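Local coordinates for protein CD1-2 antigen (Gallus gallus, PDB 3DBX) that probably presents lipid antigens to T cells, holding their acyl chains in a groove between two helices on an MHC class I-like platform, at residues 94-106 with 115-127. Sequence-based numbering, arbitrary orientation.
Sequences DYPRVFQIHTGCK and SFVNIGEGGRDLV. With PLM (palmitic acid), chain F.
Phe116 drives its ring edge into the face of His102, CE2 over the centre of the imidazole, in a T-shaped pair with planes 78° apart. One face of the same phenyl covers Gly104, whose CA stands 3.9 Å from the ring centroid of Phe116 in a CH-pi contact; chi1 of 63°, with CG between backbone N and carbonyl, turns the ring across the neighbouring strand. At the far end Arg97 NH1 reaches Glu121 OE2 at 2.6 Å, a salt bridge in the guanidinium plane but striking the carboxylate from 54° above its own. Glu121 is bent at chi2, its CG over one face of Phe99 near the rim, while Leu126 CD2 meets that ring's edge, 4.0 Å from CE1. OE2 also accepts from a water that takes the Val98 N-H, and OE1 pairs with Arg140, so the carboxylate is gripped at both oxygens. Strands 97-106 and 115-121 are the antiparallel hairpin in the floor of the MHC-I-like platform, paired from Cys105-Ser115 to Phe99-Glu121, with Gly122 N to Val98 O, 3.0 Å, as the last bond. A type I' turn, Glu121 to Arg124, leads into the next strand, where Leu126 and Val127 face Ile119 as a classic beta bulge. Thr103, Val117 and Ile119 line the groove side: palmitic acid CD lies 3.8 Å from Val117 CG1, and its CF 3.8 Å from Thr103 OG1, with Phe166 of helix 156-180 above. On the opposite face His102 NE2 is hydrogen-bonded to Gln14 OE1, its ring stacks on Phe16, and Gln100 hydrogen-bonds the chain of another protein.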
ATOM      1  N   ASP A  94     -13.006   0.393 -26.401  1.00 78.95           N
ATOM      2  CA  ASP A  94     -11.797  -0.133 -27.028  1.00 78.58           C
ATOM      3  C   ASP A  94     -10.697  -0.424 -26.002  1.00 73.22           C
ATOM      4  O   ASP A  94     -10.571   0.296 -25.021  1.00 70.80           O
ATOM      5  CB  ASP A  94     -11.291   0.862 -28.072  1.00 81.46           C
ATOM      6  CG  ASP A  94     -11.265   2.299 -27.550  1.00 81.32           C
ATOM      7  OD1 ASP A  94     -10.329   2.658 -26.810  1.00 79.92           O
ATOM      8  OD2 ASP A  94     -12.180   3.079 -27.894  1.00 84.92           O
ATOM      9  N   TYR A  95      -9.903  -1.465 -26.263  1.00 72.00           N
ATOM     10  CA  TYR A  95      -8.683  -1.797 -25.502  1.00 68.24           C
ATOM     11  C   TYR A  95      -7.546  -0.754 -25.699  1.00 67.56           C
ATOM     12  O   TYR A  95      -7.506  -0.090 -26.730  1.00 71.12           O
ATOM     13  CB  TYR A  95      -8.185  -3.196 -25.906  1.00 69.99           C
ATOM     14  CG  TYR A  95      -9.176  -4.344 -25.668  1.00 70.26           C
ATOM     15  CD1 TYR A  95      -9.105  -5.134 -24.521  1.00 67.99           C
ATOM     16  CD2 TYR A  95     -10.172  -4.627 -26.591  1.00 74.58           C
ATOM     17  CE1 TYR A  95     -10.008  -6.193 -24.310  1.00 67.79           C
ATOM     18  CE2 TYR A  95     -11.083  -5.673 -26.389  1.00 75.60           C
ATOM     19  CZ  TYR A  95     -10.993  -6.446 -25.242  1.00 72.09           C
ATOM     20  OH  TYR A  95     -11.895  -7.477 -25.062  1.00 73.28           O
ATOM     21  N   PRO A  96      -6.616  -0.613 -24.721  1.00 63.95           N
ATOM     22  CA  PRO A  96      -6.561  -1.284 -23.406  1.00 59.59           C
ATOM     23  C   PRO A  96      -7.608  -0.732 -22.461  1.00 57.02           C
ATOM     24  O   PRO A  96      -8.042   0.416 -22.592  1.00 57.21           O
ATOM     25  CB  PRO A  96      -5.143  -0.953 -22.874  1.00 58.38           C
ATOM     26  CG  PRO A  96      -4.403  -0.292 -24.060  1.00 62.23           C
ATOM     27  CD  PRO A  96      -5.477   0.304 -24.906  1.00 64.15           C
ATOM     28  N   ARG A  97      -8.039  -1.577 -21.544  1.00 54.42           N
ATOM     29  CA  ARG A  97      -8.906  -1.188 -20.453  1.00 52.69           C
ATOM     30  C   ARG A  97      -8.273  -1.748 -19.177  1.00 49.39           C
ATOM     31  O   ARG A  97      -7.784  -2.872 -19.178  1.00 49.85           O
ATOM     32  CB  ARG A  97     -10.302  -1.786 -20.645  1.00 53.48           C
ATOM     33  CG  ARG A  97     -11.174  -1.033 -21.607  1.00 57.72           C
ATOM     34  CD  ARG A  97     -11.605   0.303 -21.054  1.00 58.34           C
ATOM     35  NE  ARG A  97     -11.994   1.191 -22.142  1.00 62.14           N
ATOM     36  CZ  ARG A  97     -12.292   2.473 -21.997  1.00 61.49           C
ATOM     37  NH1 ARG A  97     -12.244   3.050 -20.805  1.00 59.54           N
ATOM     38  NH2 ARG A  97     -12.601   3.187 -23.051  1.00 65.56           N
ATOM     39  N   VAL A  98      -8.234  -0.960 -18.109  1.00 47.37           N
ATOM     40  CA  VAL A  98      -7.806  -1.485 -16.816  1.00 44.66           C
ATOM     41  C   VAL A  98      -8.979  -1.498 -15.842  1.00 43.00           C
ATOM     42  O   VAL A  98      -9.545  -0.444 -15.512  1.00 41.84           O
ATOM     43  CB  VAL A  98      -6.654  -0.675 -16.162  1.00 43.78           C
ATOM     44  CG1 VAL A  98      -6.093  -1.430 -14.949  1.00 42.12           C
ATOM     45  CG2 VAL A  98      -5.549  -0.386 -17.141  1.00 47.91           C
ATOM     46  N   PHE A  99      -9.313  -2.689 -15.346  1.00 41.81           N
ATOM     47  CA  PHE A  99     -10.344  -2.822 -14.311  1.00 40.98           C
ATOM     48  C   PHE A  99      -9.701  -3.157 -12.981  1.00 38.66           C
ATOM     49  O   PHE A  99      -8.680  -3.826 -12.956  1.00 39.00           O
ATOM     50  CB  PHE A  99     -11.380  -3.893 -14.684  1.00 41.96           C
ATOM     51  CG  PHE A  99     -12.269  -3.506 -15.855  1.00 44.59           C
ATOM     52  CD1 PHE A  99     -13.513  -2.920 -15.636  1.00 43.68           C
ATOM     53  CD2 PHE A  99     -11.859  -3.739 -17.163  1.00 44.72           C
ATOM     54  CE1 PHE A  99     -14.331  -2.553 -16.703  1.00 49.92           C
ATOM     55  CE2 PHE A  99     -12.669  -3.397 -18.231  1.00 50.25           C
ATOM     56  CZ  PHE A  99     -13.914  -2.803 -18.002  1.00 51.12           C
ATOM     57  N   GLN A 100     -10.309  -2.710 -11.880  1.00 37.90           N
ATOM     58  CA  GLN A 100      -9.795  -2.976 -10.523  1.00 35.09           C
ATOM     59  C   GLN A 100     -10.939  -3.343  -9.577  1.00 35.77           C
ATOM     60  O   GLN A 100     -12.063  -2.838  -9.718  1.00 36.28           O
ATOM     61  CB  GLN A 100      -9.013  -1.776  -9.990  1.00 35.19           C
ATOM     62  CG  GLN A 100      -7.672  -1.512 -10.711  1.00 35.59           C
ATOM     63  CD  GLN A 100      -7.145  -0.119 -10.525  1.00 36.55           C
ATOM     64  OE1 GLN A 100      -7.488   0.760 -11.277  1.00 37.97           O
ATOM     65  NE2 GLN A 100      -6.282   0.079  -9.535  1.00 35.26           N
ATOM     66  N   ILE A 101     -10.656  -4.239  -8.626  0.50 34.28           N
ATOM     67  CA  ILE A 101     -11.671  -4.742  -7.688  0.50 35.64           C
ATOM     68  C   ILE A 101     -11.125  -4.711  -6.269  0.50 34.42           C
ATOM     69  O   ILE A 101     -10.107  -5.337  -5.980  0.50 33.20           O
ATOM     70  CB  ILE A 101     -12.131  -6.207  -8.025  0.50 36.61           C
ATOM     71  CG1 ILE A 101     -12.751  -6.300  -9.423  0.50 39.51           C
ATOM     72  CG2 ILE A 101     -13.156  -6.717  -6.998  0.50 37.58           C
ATOM     73  CD1 ILE A 101     -11.790  -6.763 -10.504  0.50 40.36           C
ATOM     74  N   HIS A 102     -11.795  -3.979  -5.386  1.00 35.56           N
ATOM     75  CA  HIS A 102     -11.371  -3.885  -3.998  1.00 34.66           C
ATOM     76  C   HIS A 102     -12.509  -4.396  -3.135  1.00 37.11           C
ATOM     77  O   HIS A 102     -13.604  -3.863  -3.173  1.00 38.31           O
ATOM     78  CB  HIS A 102     -10.994  -2.443  -3.647  1.00 35.56           C
ATOM     79  CG  HIS A 102     -10.536  -2.265  -2.233  1.00 34.57           C
ATOM     80  ND1 HIS A 102     -10.587  -1.049  -1.589  1.00 33.83           N
ATOM     81  CD2 HIS A 102     -10.009  -3.145  -1.340  1.00 36.72           C
ATOM     82  CE1 HIS A 102     -10.114  -1.184  -0.359  1.00 38.22           C
ATOM     83  NE2 HIS A 102      -9.771  -2.450  -0.176  1.00 35.12           N
ATOM     84  N   THR A 103     -12.219  -5.454  -2.377  1.00 37.18           N
ATOM     85  CA  THR A 103     -13.158  -6.087  -1.482  1.00 40.21           C
ATOM     86  C   THR A 103     -12.588  -6.073  -0.052  1.00 39.74           C
ATOM     87  O   THR A 103     -11.367  -6.132   0.134  1.00 37.86           O
ATOM     88  CB  THR A 103     -13.372  -7.554  -1.925  1.00 41.25           C
ATOM     89  OG1 THR A 103     -13.816  -7.586  -3.289  1.00 43.99           O
ATOM     90  CG2 THR A 103     -14.391  -8.240  -1.068  1.00 45.38           C
ATOM     91  N   GLY A 104     -13.466  -6.025   0.952  1.00 41.83           N
ATOM     92  CA  GLY A 104     -13.045  -6.111   2.348  1.00 41.90           C
ATOM     93  C   GLY A 104     -14.076  -6.722   3.274  1.00 45.50           C
ATOM     94  O   GLY A 104     -15.269  -6.674   2.999  1.00 47.03           O
ATOM     95  N   CYS A 105     -13.585  -7.287   4.378  1.00 46.32           N
ATOM     96  CA  CYS A 105     -14.403  -7.827   5.466  1.00 50.46           C
ATOM     97  C   CYS A 105     -13.674  -7.523   6.778  1.00 51.60           C
ATOM     98  O   CYS A 105     -12.548  -8.006   6.997  1.00 50.04           O
ATOM     99  CB  CYS A 105     -14.580  -9.349   5.304  1.00 50.53           C
ATOM    100  SG  CYS A 105     -15.667 -10.166   6.503  1.00 54.45           S
ATOM    101  N   LYS A 106     -14.295  -6.707   7.622  1.00 55.48           N
ATOM    102  CA  LYS A 106     -13.775  -6.397   8.953  1.00 58.19           C
ATOM    103  C   LYS A 106     -14.676  -7.031  10.000  1.00 62.79           C
ATOM    104  O   LYS A 106     -15.899  -6.972   9.870  1.00 66.11           O
ATOM    105  CB  LYS A 106     -13.748  -4.882   9.166  1.00 59.15           C
ATOM    106  CG  LYS A 106     -12.833  -4.389  10.290  1.00 60.16           C
ATOM    107  CD  LYS A 106     -12.585  -2.881  10.160  1.00 61.17           C
ATOM    108  CE  LYS A 106     -11.095  -2.530  10.338  1.00 62.64           C
ATOM    109  NZ  LYS A 106     -10.713  -1.201   9.736  1.00 62.29           N
ATOM    110  N   SER A 115     -18.509  -5.002   5.393  1.00 62.43           N
ATOM    111  CA  SER A 115     -18.156  -5.699   4.156  1.00 59.22           C
ATOM    112  C   SER A 115     -18.434  -4.802   2.961  1.00 57.64           C
ATOM    113  O   SER A 115     -19.399  -4.050   2.968  1.00 60.58           O
ATOM    114  CB  SER A 115     -18.950  -7.001   4.022  1.00 61.97           C
ATOM    115  OG  SER A 115     -18.495  -8.002   4.935  1.00 64.39           O
ATOM    116  N   PHE A 116     -17.588  -4.874   1.938  1.00 52.75           N
ATOM    117  CA  PHE A 116     -17.764  -4.045   0.740  1.00 51.72           C
ATOM    118  C   PHE A 116     -17.181  -4.688  -0.517  1.00 48.99           C
ATOM    119  O   PHE A 116     -16.250  -5.494  -0.436  1.00 46.29           O
ATOM    120  CB  PHE A 116     -17.178  -2.637   0.948  1.00 50.35           C
ATOM    121  CG  PHE A 116     -15.677  -2.617   1.178  1.00 46.95           C
ATOM    122  CD1 PHE A 116     -15.159  -2.589   2.467  1.00 44.85           C
ATOM    123  CD2 PHE A 116     -14.784  -2.605   0.092  1.00 43.60           C
ATOM    124  CE1 PHE A 116     -13.784  -2.554   2.672  1.00 42.59           C
ATOM    125  CE2 PHE A 116     -13.429  -2.584   0.298  1.00 41.49           C
ATOM    126  CZ  PHE A 116     -12.927  -2.566   1.601  1.00 39.50           C
ATOM    127  N   VAL A 117     -17.750  -4.338  -1.667  1.00 49.89           N
ATOM    128  CA  VAL A 117     -17.166  -4.654  -2.968  1.00 48.51           C
ATOM    129  C   VAL A 117     -17.210  -3.422  -3.860  1.00 48.59           C
ATOM    130  O   VAL A 117     -18.296  -2.901  -4.167  1.00 51.83           O
ATOM    131  CB  VAL A 117     -17.876  -5.778  -3.723  1.00 50.72           C
ATOM    132  CG1 VAL A 117     -17.108  -6.072  -5.021  1.00 49.81           C
ATOM    133  CG2 VAL A 117     -17.977  -7.031  -2.882  1.00 51.63           C
ATOM    134  N   ASN A 118     -16.025  -2.976  -4.282  1.00 45.60           N
ATOM    135  CA  ASN A 118     -15.890  -1.837  -5.188  1.00 45.96           C
ATOM    136  C   ASN A 118     -15.201  -2.191  -6.506  1.00 44.53           C
ATOM    137  O   ASN A 118     -14.141  -2.801  -6.501  1.00 41.54           O
ATOM    138  CB  ASN A 118     -15.077  -0.741  -4.495  1.00 45.45           C
ATOM    139  CG  ASN A 118     -15.775  -0.170  -3.287  1.00 47.15           C
ATOM    140  OD1 ASN A 118     -16.989  -0.190  -3.194  1.00 53.81           O
ATOM    141  ND2 ASN A 118     -15.009   0.337  -2.355  1.00 47.10           N
ATOM    142  N   ILE A 119     -15.788  -1.773  -7.626  1.00 46.60           N
ATOM    143  CA  ILE A 119     -15.156  -1.924  -8.947  1.00 45.17           C
ATOM    144  C   ILE A 119     -14.792  -0.559  -9.544  1.00 45.85           C
ATOM    145  O   ILE A 119     -15.605   0.349  -9.538  1.00 48.32           O
ATOM    146  CB  ILE A 119     -16.061  -2.725  -9.948  1.00 47.30           C
ATOM    147  CG1 ILE A 119     -16.480  -4.072  -9.328  1.00 47.99           C
ATOM    148  CG2 ILE A 119     -15.333  -2.967 -11.239  1.00 44.93           C
ATOM    149  CD1 ILE A 119     -17.427  -4.935 -10.179  1.00 51.34           C
ATOM    150  N   GLY A 120     -13.569  -0.433 -10.062  1.00 43.50           N
ATOM    151  CA  GLY A 120     -13.153   0.739 -10.817  1.00 44.45           C
ATOM    152  C   GLY A 120     -12.763   0.428 -12.257  1.00 45.23           C
ATOM    153  O   GLY A 120     -12.412  -0.716 -12.599  1.00 43.95           O
ATOM    154  N   GLU A 121     -12.823   1.453 -13.100  1.00 47.13           N
ATOM    155  CA  GLU A 121     -12.298   1.374 -14.452  1.00 48.47           C
ATOM    156  C   GLU A 121     -11.508   2.638 -14.726  1.00 48.96           C
ATOM    157  O   GLU A 121     -11.926   3.746 -14.357  1.00 49.79           O
ATOM    158  CB  GLU A 121     -13.434   1.210 -15.470  1.00 51.95           C
ATOM    159  CG  GLU A 121     -12.989   1.052 -16.932  1.00 55.76           C
ATOM    160  CD  GLU A 121     -12.624   2.378 -17.588  1.00 62.86           C
ATOM    161  OE1 GLU A 121     -13.258   3.409 -17.274  1.00 66.20           O
ATOM    162  OE2 GLU A 121     -11.676   2.401 -18.401  1.00 66.08           O
ATOM    163  N   GLY A 122     -10.364   2.471 -15.385  1.00 48.73           N
ATOM    164  CA  GLY A 122      -9.472   3.594 -15.660  1.00 49.05           C
ATOM    165  C   GLY A 122      -9.083   4.388 -14.429  1.00 47.65           C
ATOM    166  O   GLY A 122      -8.833   5.579 -14.527  1.00 50.37           O
ATOM    167  N   GLY A 123      -9.043   3.744 -13.267  1.00 45.48           N
ATOM    168  CA  GLY A 123      -8.550   4.393 -12.048  1.00 44.05           C
ATOM    169  C   GLY A 123      -9.531   5.328 -11.363  1.00 45.55           C
ATOM    170  O   GLY A 123      -9.139   6.162 -10.573  1.00 45.83           O
ATOM    171  N   ARG A 124     -10.814   5.202 -11.689  1.00 46.51           N
ATOM    172  CA  ARG A 124     -11.875   5.947 -11.024  1.00 48.92           C
ATOM    173  C   ARG A 124     -12.953   4.935 -10.663  1.00 48.43           C
ATOM    174  O   ARG A 124     -13.027   3.886 -11.293  1.00 46.87           O
ATOM    175  CB  ARG A 124     -12.480   6.988 -11.993  1.00 52.36           C
ATOM    176  CG  ARG A 124     -11.481   8.012 -12.522  1.00 53.99           C
ATOM    177  CD  ARG A 124     -12.108   8.995 -13.521  1.00 58.92           C
ATOM    178  NE  ARG A 124     -12.646   8.338 -14.717  1.00 64.69           N
ATOM    179  CZ  ARG A 124     -13.883   8.510 -15.191  1.00 69.67           C
ATOM    180  NH1 ARG A 124     -14.749   9.306 -14.565  1.00 73.37           N
ATOM    181  NH2 ARG A 124     -14.260   7.882 -16.301  1.00 70.38           N
ATOM    182  N   ASP A 125     -13.809   5.257  -9.693  1.00 49.92           N
ATOM    183  CA  ASP A 125     -14.925   4.372  -9.324  1.00 50.92           C
ATOM    184  C   ASP A 125     -15.818   4.102 -10.522  1.00 52.74           C
ATOM    185  O   ASP A 125     -15.974   4.965 -11.393  1.00 54.01           O
ATOM    186  CB  ASP A 125     -15.774   4.968  -8.199  1.00 53.89           C
ATOM    187  CG  ASP A 125     -14.952   5.405  -7.002  1.00 54.21           C
ATOM    188  OD1 ASP A 125     -13.766   5.001  -6.897  1.00 50.81           O
ATOM    189  OD2 ASP A 125     -15.492   6.173  -6.168  1.00 57.17           O
ATOM    190  N   LEU A 126     -16.391   2.896 -10.557  1.00 52.51           N
ATOM    191  CA  LEU A 126     -17.280   2.485 -11.651  1.00 54.59           C
ATOM    192  C   LEU A 126     -18.636   1.972 -11.149  1.00 57.83           C
ATOM    193  O   LEU A 126     -19.660   2.500 -11.561  1.00 61.76           O
ATOM    194  CB  LEU A 126     -16.606   1.458 -12.578  1.00 52.46           C
ATOM    195  CG  LEU A 126     -17.438   0.907 -13.751  1.00 55.57           C
ATOM    196  CD1 LEU A 126     -17.790   2.004 -14.731  1.00 57.67           C
ATOM    197  CD2 LEU A 126     -16.724  -0.247 -14.458  1.00 53.75           C
ATOM    198  N   VAL A 127     -18.637   0.943 -10.291  1.00 57.12           N
ATOM    199  CA  VAL A 127     -19.863   0.450  -9.604  1.00 60.58           C
ATOM    200  C   VAL A 127     -19.572  -0.043  -8.173  1.00 59.23           C
ATOM    201  O   VAL A 127     -18.460  -0.498  -7.876  1.00 55.08           O
ATOM    202  CB  VAL A 127     -20.627  -0.677 -10.396  1.00 62.54           C
ATOM    203  CG1 VAL A 127     -21.207  -0.149 -11.695  1.00 66.24           C
ATOM    204  CG2 VAL A 127     -19.742  -1.893 -10.664  1.00 59.33           C
TER
HETATM  205  C1  PLM F 522     -20.121 -13.937 -17.689  1.00 68.45           C
HETATM  206  O1  PLM F 522     -18.966 -14.313 -18.012  1.00 69.12           O
HETATM  207  O2  PLM F 522     -20.802 -13.314 -18.537  1.00 68.55           O
HETATM  208  C2  PLM F 522     -20.697 -14.220 -16.312  1.00 68.29           C
HETATM  209  C3  PLM F 522     -19.587 -14.450 -15.283  1.00 68.56           C
HETATM  210  C4  PLM F 522     -20.128 -14.549 -13.859  1.00 68.16           C
HETATM  211  C5  PLM F 522     -20.153 -13.192 -13.151  1.00 68.15           C
HETATM  212  C6  PLM F 522     -18.821 -12.817 -12.496  1.00 67.41           C
HETATM  213  C7  PLM F 522     -18.562 -11.312 -12.545  1.00 66.76           C
HETATM  214  C8  PLM F 522     -18.774 -10.658 -11.191  1.00 65.86           C
HETATM  215  C9  PLM F 522     -17.760  -9.541 -10.956  1.00 65.75           C
HETATM  216  CA  PLM F 522     -17.957  -8.978  -9.552  1.00 65.12           C
HETATM  217  CB  PLM F 522     -16.641  -8.620  -8.874  1.00 64.64           C
HETATM  218  CC  PLM F 522     -16.120  -9.739  -7.979  1.00 63.52           C
HETATM  219  CD  PLM F 522     -16.514  -9.540  -6.522  1.00 63.09           C
HETATM  220  CE  PLM F 522     -16.388 -10.862  -5.795  1.00 63.06           C
HETATM  221  CF  PLM F 522     -15.611 -10.716  -4.493  1.00 63.32           C
HETATM  222  CG  PLM F 522     -14.810 -11.980  -4.202  1.00 62.30           C
HETATM  223  O   HOH W   1      -8.943   1.646 -18.567  1.00 44.04           O